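Local structure of AMP-dependent synthetase and ligase (Xenorhabdus doucetiae, 6QSR) at residues Asp46-Tyr51 / Leu80-Asn85; Phe95-Asp100 / Thr109-Lys114. The protein forms, with a FabA/FabZ-like partner chain, a dehydratase heterocomplex of the type II polyketide synthase that makes aryl polyene pigments. All blocks are in the same frame, centred on the assembly; numbering follows the deposited sequence.

Contact 1: Asp46-Tyr51 / Leu80-Asn85; sequences DWVMHY and LLLKIN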
loop_
_atom_site.group_PDB
_atom_site.type_symbol
_atom_site.label_atom_id
_atom_site.label_comp_id
_atom_site.label_asym_id
_atom_site.label_seq_id
_atom_site.Cartn_x
_atom_site.Cartn_y
_atom_site.Cartn_z
ATOM N N ASP A 46 6.484 -0.208 4.071
ATOM C CA ASP A 46 7.464 0.880 4.156
ATOM C C ASP A 46 8.420 0.694 5.348
ATOM O O ASP A 46 9.628 0.785 5.183
ATOM C CB ASP A 46 6.754 2.245 4.198
ATOM C CG ASP A 46 7.694 3.414 3.946
ATOM O OD1 ASP A 46 8.189 3.562 2.811
ATOM O OD2 ASP A 46 7.924 4.207 4.875
ATOM N N TRP A 47 7.880 0.377 6.528
ATOM C CA TRP A 47 8.697 0.202 7.733
ATOM C C TRP A 47 9.529 -1.085 7.700
ATOM O O TRP A 47 10.685 -1.083 8.109
ATOM C CB TRP A 47 7.829 0.241 8.999
ATOM C CG TRP A 47 6.983 1.473 9.107
ATOM C CD1 TRP A 47 7.232 2.703 8.555
ATOM C CD2 TRP A 47 5.751 1.599 9.824
ATOM N NE1 TRP A 47 6.214 3.579 8.868
ATOM C CE2 TRP A 47 5.297 2.929 9.653
ATOM C CE3 TRP A 47 4.979 0.713 10.589
ATOM C CZ2 TRP A 47 4.103 3.397 10.226
ATOM C CZ3 TRP A 47 3.783 1.181 11.154
ATOM C CH2 TRP A 47 3.363 2.507 10.962
ATOM N N VAL A 48 8.953 -2.167 7.195
ATOM C CA VAL A 48 9.717 -3.390 6.932
ATOM C C VAL A 48 10.964 -3.067 6.106
ATOM O O VAL A 48 12.075 -3.459 6.468
ATOM C CB VAL A 48 8.852 -4.488 6.274
ATOM C CG1 VAL A 48 9.710 -5.615 5.707
ATOM C CG2 VAL A 48 7.877 -5.056 7.296
ATOM N N MET A 49 10.791 -2.308 5.036
ATOM C CA MET A 49 11.931 -1.907 4.203
ATOM C C MET A 49 12.941 -1.000 4.924
ATOM O O MET A 49 14.136 -1.119 4.673
ATOM C CB MET A 49 11.444 -1.253 2.914
ATOM C CG MET A 49 10.652 -2.198 2.021
ATOM S SD MET A 49 11.576 -3.615 1.392
ATOM C CE MET A 49 13.089 -2.812 0.853
ATOM N N HIS A 50 12.468 -0.113 5.806
ATOM C CA HIS A 50 13.357 0.768 6.583
ATOM C C HIS A 50 14.255 -0.020 7.533
ATOM O O HIS A 50 15.462 0.194 7.568
ATOM C CB HIS A 50 12.566 1.811 7.390
ATOM C CG HIS A 50 13.400 2.556 8.390
ATOM N ND1 HIS A 50 14.343 3.492 8.024
ATOM C CD2 HIS A 50 13.457 2.476 9.742
ATOM C CE1 HIS A 50 14.931 3.971 9.108
ATOM N NE2 HIS A 50 14.411 3.371 10.163
ATOM N N TYR A 51 13.652 -0.914 8.312
ATOM C CA TYR A 51 14.412 -1.747 9.238
ATOM C C TYR A 51 15.279 -2.773 8.507
ATOM O O TYR A 51 16.405 -3.062 8.942
ATOM C CB TYR A 51 13.484 -2.411 10.259
ATOM C CG TYR A 51 12.934 -1.421 11.263
ATOM C CD1 TYR A 51 13.769 -0.842 12.220
ATOM C CD2 TYR A 51 11.585 -1.057 11.258
ATOM C CE1 TYR A 51 13.279 0.073 13.144
ATOM C CE2 TYR A 51 11.085 -0.143 12.177
ATOM C CZ TYR A 51 11.936 0.420 13.116
ATOM O OH TYR A 51 11.450 1.320 14.032
ATOM N N LEU A 80 2.326 -2.595 18.026
ATOM C CA LEU A 80 2.660 -3.660 17.097
ATOM C C LEU A 80 3.980 -4.294 17.492
ATOM O O LEU A 80 4.881 -3.607 17.985
ATOM C CB LEU A 80 2.799 -3.095 15.677
ATOM C CG LEU A 80 1.693 -2.177 15.150
ATOM C CD1 LEU A 80 1.980 -1.765 13.713
ATOM C CD2 LEU A 80 0.336 -2.857 15.250
ATOM N N LEU A 81 4.092 -5.601 17.263
ATOM C CA LEU A 81 5.366 -6.296 17.320
ATOM C C LEU A 81 5.693 -6.732 15.896
ATOM O O LEU A 81 4.960 -7.526 15.305
ATOM C CB LEU A 81 5.291 -7.509 18.254
ATOM C CG LEU A 81 4.940 -7.218 19.718
ATOM C CD1 LEU A 81 4.816 -8.512 20.514
ATOM C CD2 LEU A 81 5.977 -6.300 20.349
ATOM N N LEU A 82 6.776 -6.184 15.353
ATOM C CA LEU A 82 7.228 -6.470 13.985
ATOM C C LEU A 82 8.422 -7.407 14.023
ATOM O O LEU A 82 9.447 -7.055 14.585
ATOM C CB LEU A 82 7.622 -5.170 13.286
ATOM C CG LEU A 82 8.271 -5.268 11.901
ATOM C CD1 LEU A 82 7.431 -6.109 10.953
ATOM C CD2 LEU A 82 8.502 -3.870 11.352
ATOM N N LYS A 83 8.286 -8.569 13.388
ATOM C CA LYS A 83 9.323 -9.589 13.320
ATOM C C LYS A 83 9.758 -9.659 11.863
ATOM O O LYS A 83 8.907 -9.806 10.992
ATOM C CB LYS A 83 8.728 -10.922 13.781
ATOM C CG LYS A 83 9.562 -12.181 13.547
ATOM C CD LYS A 83 8.645 -13.329 13.127
ATOM C CE LYS A 83 9.338 -14.681 13.129
ATOM N NZ LYS A 83 8.332 -15.761 13.351
ATOM N N ILE A 84 11.062 -9.519 11.608
ATOM C CA ILE A 84 11.626 -9.563 10.248
ATOM C C ILE A 84 12.792 -10.548 10.212
ATOM O O ILE A 84 13.642 -10.537 11.107
ATOM C CB ILE A 84 12.157 -8.185 9.772
ATOM C CG1 ILE A 84 11.079 -7.099 9.850
ATOM C CG2 ILE A 84 12.639 -8.277 8.329
ATOM C CD1 ILE A 84 11.638 -5.691 9.829
ATOM N N ASN A 85 12.834 -11.368 9.163
ATOM C CA ASN A 85 13.923 -12.305 8.929
ATOM C C ASN A 85 14.457 -12.065 7.519
ATOM O O ASN A 85 13.677 -11.998 6.562
ATOM C CB ASN A 85 13.411 -13.734 9.081
ATOM C CG ASN A 85 14.500 -14.776 8.904
ATOM O OD1 ASN A 85 14.916 -15.088 7.780
ATOM N ND2 ASN A 85 14.954 -15.338 10.014
#
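Residues 46-51 of helix 41-56 lie over residues 80-85 of strand 79-87; the axes of these short segments run at 54° and come within 9.8 Å. A long helix wrapped by an antiparallel sheet is the hallmark of the hot-dog fold, and here the strand offers it Leu80, Leu82 and Ile84, every second residue. Tyr51 shows how the helix answers. Tyr51 CB sits against the tip of the isoleucine, 3.8 Å from Ile84 CD1. From there CG turns anti to the carbonyl carbon (chi1 -71°), and Tyr51 CD2 meets Leu82 CD2 obliquely at 4.2 Å. One ring face carries CD2 of its neighbour His50, while the phenol OH at the far end is hydrogen-bonded to Glu5. Tyrosine thus suits its place, apolar along the ring and polar at the hydroxyl.

The other branch of Leu82, CD1, reaches Val48 CG2 at 3.8 Å; with CG anti to the backbone N (173°), the leucine forks between valine and tyrosine. Val48 is compact, and here the backbones come nearest, Val48 CA to Ile84 CA 7.3 Å. Trp47 offers the edge of its indole, CZ3, to Leu80 CD1 at 4.3 Å. All the residues that touch are buried, and their side chains meet carbon to carbon, so cohesion rests on dispersion and the exclusion of water, with the polar tips of Trp47 and Tyr51 bonded to Met1 and Glu5, outside the two segments.

Contact 2: Phe95-Asp100 / Thr109-Lys114; sequences FRYDLD and TASQGK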
loop_
_atom_site.group_PDB
_atom_site.type_symbol
_atom_site.label_atom_id
_atom_site.label_comp_id
_atom_site.label_asym_id
_atom_site.label_seq_id
_atom_site.Cartn_x
_atom_site.Cartn_y
_atom_site.Cartn_z
ATOM N N PHE A 95 8.331 -11.140 6.938
ATOM C CA PHE A 95 7.873 -10.298 8.052
ATOM C C PHE A 95 6.501 -10.688 8.564
ATOM O O PHE A 95 5.699 -11.300 7.861
ATOM C CB PHE A 95 7.869 -8.801 7.688
ATOM C CG PHE A 95 6.790 -8.405 6.717
ATOM C CD1 PHE A 95 7.007 -8.486 5.345
ATOM C CD2 PHE A 95 5.556 -7.948 7.164
ATOM C CE1 PHE A 95 6.018 -8.123 4.441
ATOM C CE2 PHE A 95 4.558 -7.585 6.256
ATOM C CZ PHE A 95 4.792 -7.674 4.897
ATOM N N ARG A 96 6.234 -10.270 9.793
ATOM C CA ARG A 96 4.959 -10.513 10.421
ATOM C C ARG A 96 4.743 -9.367 11.400
ATOM O O ARG A 96 5.674 -8.982 12.106
ATOM C CB ARG A 96 4.992 -11.884 11.108
ATOM C CG ARG A 96 3.767 -12.253 11.923
ATOM C CD ARG A 96 3.961 -13.602 12.606
ATOM N NE ARG A 96 2.807 -13.951 13.439
ATOM C CZ ARG A 96 2.781 -14.905 14.376
ATOM N NH1 ARG A 96 3.857 -15.650 14.642
ATOM N NH2 ARG A 96 1.659 -15.117 15.062
ATOM N N TYR A 97 3.555 -8.771 11.370
ATOM C CA TYR A 97 3.142 -7.795 12.375
ATOM C C TYR A 97 2.126 -8.472 13.271
ATOM O O TYR A 97 1.120 -8.978 12.781
ATOM C CB TYR A 97 2.477 -6.580 11.728
ATOM C CG TYR A 97 3.401 -5.553 11.106
ATOM C CD1 TYR A 97 3.796 -5.647 9.761
ATOM C CD2 TYR A 97 3.835 -4.450 11.844
ATOM C CE1 TYR A 97 4.612 -4.683 9.185
ATOM C CE2 TYR A 97 4.655 -3.481 11.277
ATOM C CZ TYR A 97 5.038 -3.596 9.952
ATOM O OH TYR A 97 5.849 -2.622 9.419
ATOM N N ASP A 98 2.378 -8.467 14.578
ATOM C CA ASP A 98 1.438 -9.007 15.552
ATOM C C ASP A 98 0.937 -7.867 16.415
ATOM O O ASP A 98 1.698 -6.961 16.762
ATOM C CB ASP A 98 2.100 -10.064 16.445
ATOM C CG ASP A 98 2.399 -11.369 15.716
ATOM O OD1 ASP A 98 1.713 -11.711 14.728
ATOM O OD2 ASP A 98 3.329 -12.078 16.154
ATOM N N LEU A 99 -0.352 -7.903 16.740
ATOM C CA LEU A 99 -0.908 -7.001 17.748
ATOM C C LEU A 99 -0.338 -7.401 19.106
ATOM O O LEU A 99 -0.330 -8.587 19.454
ATOM C CB LEU A 99 -2.440 -7.035 17.755
ATOM C CG LEU A 99 -3.127 -5.946 16.925
ATOM C CD1 LEU A 99 -4.602 -6.275 16.751
ATOM C CD2 LEU A 99 -2.974 -4.577 17.580
ATOM N N ASP A 100 0.158 -6.412 19.848
ATOM C CA ASP A 100 0.875 -6.653 21.102
ATOM C C ASP A 100 -0.104 -7.031 22.213
ATOM O O ASP A 100 -0.904 -6.206 22.651
ATOM C CB ASP A 100 1.696 -5.411 21.480
ATOM C CG ASP A 100 2.547 -5.611 22.733
ATOM O OD1 ASP A 100 3.790 -5.658 22.609
ATOM O OD2 ASP A 100 1.980 -5.706 23.844
ATOM N N THR A 109 -2.179 -11.868 14.734
ATOM C CA THR A 109 -1.385 -11.491 13.549
ATOM C C THR A 109 -2.184 -10.504 12.704
ATOM O O THR A 109 -3.322 -10.779 12.334
ATOM C CB THR A 109 -0.979 -12.697 12.679
ATOM O OG1 THR A 109 -0.228 -13.624 13.462
ATOM C CG2 THR A 109 -0.109 -12.252 11.488
ATOM N N ALA A 110 -1.586 -9.349 12.437
ATOM C CA ALA A 110 -2.219 -8.300 11.663
ATOM C C ALA A 110 -1.844 -8.460 10.200
ATOM O O ALA A 110 -2.698 -8.363 9.321
ATOM C CB ALA A 110 -1.803 -6.933 12.179
ATOM N N SER A 111 -0.565 -8.700 9.934
ATOM C CA SER A 111 -0.121 -8.899 8.557
ATOM C C SER A 111 1.131 -9.754 8.472
ATOM O O SER A 111 1.851 -9.932 9.446
ATOM C CB SER A 111 0.104 -7.547 7.877
ATOM O OG SER A 111 1.193 -6.863 8.459
ATOM N N GLN A 112 1.385 -10.285 7.286
ATOM C CA GLN A 112 2.556 -11.116 7.067
ATOM C C GLN A 112 2.896 -11.112 5.594
ATOM O O GLN A 112 2.003 -11.005 4.748
ATOM C CB GLN A 112 2.307 -12.544 7.566
ATOM C CG GLN A 112 1.088 -13.217 6.949
ATOM C CD GLN A 112 0.613 -14.453 7.702
ATOM O OE1 GLN A 112 0.993 -14.697 8.848
ATOM N NE2 GLN A 112 -0.237 -15.233 7.054
ATOM N N GLY A 113 4.179 -11.192 5.274
ATOM C CA GLY A 113 4.554 -11.249 3.866
ATOM C C GLY A 113 5.966 -11.654 3.547
ATOM O O GLY A 113 6.782 -11.871 4.448
ATOM N N LYS A 114 6.219 -11.755 2.240
ATOM C CA LYS A 114 7.503 -12.174 1.674
ATOM C C LYS A 114 7.913 -11.193 0.581
ATOM O O LYS A 114 7.186 -11.024 -0.410
ATOM C CB LYS A 114 7.383 -13.569 1.058
ATOM C CG LYS A 114 7.037 -14.673 2.043
ATOM C CD LYS A 114 6.552 -15.930 1.343
ATOM C CE LYS A 114 7.659 -16.614 0.560
ATOM N NZ LYS A 114 7.174 -17.897 -0.025
#
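Strands 95-99 and 109-114 run antiparallel at 169°, with Phe95-Gly113 and Tyr97-Ser111 as hydrogen-bonded pairs and Arg96-Gln112 as a non-hydrogen-bonded one; the register shifts by one between Tyr97 and Asp98, beyond which Asp98 and Thr109 form another non-hydrogen-bonded pair. Ala110 and Ser111 both face Tyr97 in a classic beta bulge: Tyr97 O takes a short bond from Ala110 N (2.8 Å) and a weak one from Ser111 N (3.3 Å).

Phe95 holds its CG in the crowded position between backbone N and carbonyl carbon (chi1 71°), which swings the ring across the neighbouring strand. One face lies on Gly113, whose CA makes a CH-pi contact 4.0 Å from the ring centroid; lacking a side chain, glycine leaves room for the phenyl face. Phe95 and Tyr97 belong to the side of the sheet that wraps the central helix in this hot-dog fold, and both pack on Val48. Serine is small enough to fit beside the Tyr97 ring, Ser111 OG lying 3.2 Å from Tyr97 CD1; Gln44 bonds Tyr97 OH through its backbone O and Ser111 OG through OE1.

The reverse side carries charge. Long, extended Arg96 reaches along its strand to Asp98, NE forming a salt bridge to Asp98 OD1 (2.8 Å), while Asp98 OD2 sits over the guanidinium face. Threonine's hydroxyl can accept and donate at once: Thr109 OG1 accepts from Arg96 NH2 in the guanidinium plane (2.9 Å) and donates to Asp98 OD1 from above the carboxylate plane (3.0 Å).

From the N terminus the chain first lays down strands 4-9 and 15-21, then helix 41-56. Contact 1 closes a long excursion from that helix through strand 61-70 back to strand 79-87. A short turn leads into strand 92-99, where contact 2 begins; it closes the hairpin with strand 109-118 across a partly unmodelled connection. The two contacts follow in series, neither nested nor crossed, yet they join laterally because strands 79-87 and 92-99 are sheet neighbours, with probable hydrogen bonds from Leu81 N to Asp98 O and from Lys83 N to Arg96 O. Trp47 also packs on Tyr97, so the helix of contact 1 reaches the hairpin of contact 2.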